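Local coordinates for UDP-N-acetylglucosamine 4-epimerase (Bacillus cereus, PDB 3M2P), which probably interconverts UDP-N-acetylglucosamine and its C4 epimer as a member of the NAD(P)-dependent epimerase/dehydratase family, at residues Gly184-Leu189 with Lys246-Val251. Numbering follows the deposited sequence.
Sequences GEQLTL and KDNLLV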
loop_
_atom_site.group_PDB
_atom_site.type_symbol
_atom_site.label_atom_id
_atom_site.label_comp_id
_atom_site.label_asym_id
_atom_site.label_seq_id
_atom_site.Cartn_x
_atom_site.Cartn_y
_atom_site.Cartn_z
ATOM N N GLY A 184 -7.945 32.765 24.019
ATOM C CA GLY A 184 -7.144 32.909 25.222
ATOM C C GLY A 184 -7.532 31.857 26.248
ATOM O O GLY A 184 -8.229 32.142 27.221
ATOM N N GLU A 185 -7.085 30.628 26.018
ATOM C CA GLU A 185 -7.453 29.514 26.872
ATOM C C GLU A 185 -6.319 28.502 27.014
ATOM O O GLU A 185 -5.492 28.345 26.118
ATOM C CB GLU A 185 -8.707 28.833 26.340
ATOM C CG GLU A 185 -9.199 27.732 27.255
ATOM C CD GLU A 185 -10.517 27.160 26.804
ATOM O OE1 GLU A 185 -11.271 27.901 26.131
ATOM O OE2 GLU A 185 -10.792 25.976 27.122
ATOM N N GLN A 186 -6.278 27.813 28.145
ATOM C CA GLN A 186 -5.156 26.934 28.415
ATOM C C GLN A 186 -5.096 25.751 27.450
ATOM O O GLN A 186 -6.024 24.944 27.385
ATOM C CB GLN A 186 -5.185 26.436 29.858
ATOM C CG GLN A 186 -3.855 25.857 30.306
ATOM C CD GLN A 186 -3.834 25.490 31.777
ATOM O OE1 GLN A 186 -4.834 25.006 32.321
ATOM N NE2 GLN A 186 -2.686 25.714 32.432
ATOM N N LEU A 187 -3.997 25.667 26.701
ATOM C CA LEU A 187 -3.656 24.463 25.944
ATOM C C LEU A 187 -3.111 23.386 26.890
ATOM O O LEU A 187 -2.356 23.687 27.819
ATOM C CB LEU A 187 -2.609 24.780 24.879
ATOM C CG LEU A 187 -3.061 25.380 23.549
ATOM C CD1 LEU A 187 -4.211 26.353 23.728
ATOM C CD2 LEU A 187 -1.890 26.041 22.850
ATOM N N THR A 188 -3.498 22.133 26.655
ATOM C CA THR A 188 -3.017 21.020 27.465
ATOM C C THR A 188 -2.368 19.960 26.585
ATOM O O THR A 188 -2.631 19.893 25.386
ATOM C CB THR A 188 -4.147 20.368 28.284
ATOM O OG1 THR A 188 -5.155 19.864 27.400
ATOM C CG2 THR A 188 -4.771 21.366 29.227
ATOM N N LEU A 189 -1.511 19.143 27.185
ATOM C CA LEU A 189 -0.899 18.021 26.498
ATOM C C LEU A 189 -1.045 16.842 27.421
ATOM O O LEU A 189 -0.618 16.927 28.563
ATOM C CB LEU A 189 0.586 18.294 26.261
ATOM C CG LEU A 189 1.004 19.370 25.248
ATOM C CD1 LEU A 189 2.453 19.720 25.444
ATOM C CD2 LEU A 189 0.771 18.927 23.817
ATOM N N LYS A 246 0.705 33.629 25.706
ATOM C CA LYS A 246 2.010 33.192 26.187
ATOM C C LYS A 246 1.949 32.380 27.484
ATOM O O LYS A 246 1.337 32.796 28.470
ATOM C CB LYS A 246 2.948 34.392 26.336
ATOM C CG LYS A 246 3.217 35.115 25.012
ATOM C CD LYS A 246 3.480 36.607 25.229
ATOM C CE LYS A 246 2.316 37.285 25.967
ATOM N NZ LYS A 246 1.055 37.333 25.155
ATOM N N ASP A 247 2.577 31.206 27.446
ATOM C CA ASP A 247 2.775 30.347 28.620
ATOM C C ASP A 247 1.535 29.563 29.060
ATOM O O ASP A 247 1.621 28.662 29.896
ATOM C CB ASP A 247 3.369 31.144 29.784
ATOM C CG ASP A 247 4.783 31.631 29.493
ATOM O OD1 ASP A 247 5.390 31.153 28.507
ATOM O OD2 ASP A 247 5.288 32.491 30.249
ATOM N N ASN A 248 0.390 29.896 28.481
ATOM C CA ASN A 248 -0.844 29.218 28.818
ATOM C C ASN A 248 -0.822 27.758 28.339
ATOM O O ASN A 248 -1.594 27.372 27.461
ATOM C CB ASN A 248 -2.037 29.983 28.234
ATOM C CG ASN A 248 -3.307 29.805 29.056
ATOM O OD1 ASN A 248 -3.293 29.155 30.105
ATOM N ND2 ASN A 248 -4.408 30.386 28.586
ATOM N N LEU A 249 0.073 26.954 28.914
ATOM C CA LEU A 249 0.171 25.531 28.578
ATOM C C LEU A 249 0.165 24.632 29.821
ATOM O O LEU A 249 0.878 24.884 30.791
ATOM C CB LEU A 249 1.424 25.265 27.741
ATOM C CG LEU A 249 1.786 23.821 27.384
ATOM C CD1 LEU A 249 0.696 23.125 26.564
ATOM C CD2 LEU A 249 3.111 23.803 26.641
ATOM N N LEU A 250 -0.649 23.584 29.784
ATOM C CA LEU A 250 -0.782 22.661 30.899
ATOM C C LEU A 250 -0.372 21.273 30.429
ATOM O O LEU A 250 -0.793 20.823 29.371
ATOM C CB LEU A 250 -2.243 22.636 31.365
ATOM C CG LEU A 250 -2.729 22.021 32.688
ATOM C CD1 LEU A 250 -2.126 20.652 32.971
ATOM C CD2 LEU A 250 -2.479 22.974 33.841
ATOM N N VAL A 251 0.457 20.590 31.204
ATOM C CA VAL A 251 0.696 19.177 30.950
ATOM C C VAL A 251 -0.071 18.339 31.986
ATOM O O VAL A 251 0.268 18.335 33.178
ATOM C CB VAL A 251 2.192 18.839 30.953
ATOM C CG1 VAL A 251 2.393 17.355 30.699
ATOM C CG2 VAL A 251 2.905 19.650 29.895
#
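Two short parallel strands, 187-189 and 249-251, pair at the surface of the chain as a two-stranded sheet separate from the large mixed one, the centre of the contact about 28 Å from the centre of the chain. The bridges Leu187-Leu249, Thr188-Leu250 and Leu189-Val251 establish the parallel register, the N-to-C directions of the two short segments differing by 24°. The hydrogen bonds step between strands as parallel pairing requires: Leu187 N donates to Asn248 O from above the carbonyl plane (3.0 Å), Leu250 N to Leu187 O nearly along the C=O axis (2.6 Å), and Leu189 N to Leu250 O (2.8 Å). A further backbone hydrogen bond joins Leu189 to Lys252, just past the second segment. Ahead of the second strand, Asn248 centres an inverse gamma turn, closed by Leu249 N to Asp247 O.

Extended SDR enzymes, the family to which this sequence is assigned, have a smaller, largely C-terminal substrate-binding region beside the Rossmann domain; the pair probably belongs to it, and lies away from the known UDP-binding residues. The face carrying Leu187, Leu189, Leu249 and Val251 is turned to helices 173-182 and 232-242, with Leu187 and Leu189 buried. Leu249, its CG anti to the backbone N (chi1 175°), brings CD1 to 4.0 Å from Leu189 CG, the two side chains crossing obliquely. Phe177 meets Leu187 and Leu189, while Tyr233 and Asn237 meet Leu249.

On the other face, Thr188 CG2 lies alongside Leu250 CB at 3.5 Å, both side chains pointing the same way. Just before the strands, Gln186, CG anti to the backbone N (chi1 -163°) and extended beyond it, lays its terminal amide against Leu250 CB and CD2. Gln186 CB lies 3.3 Å from Asn248 OD1; Asn248 ND2 hydrogen-bonds Asn245 OD1, and Asn245 ND2 bonds Glu185 O.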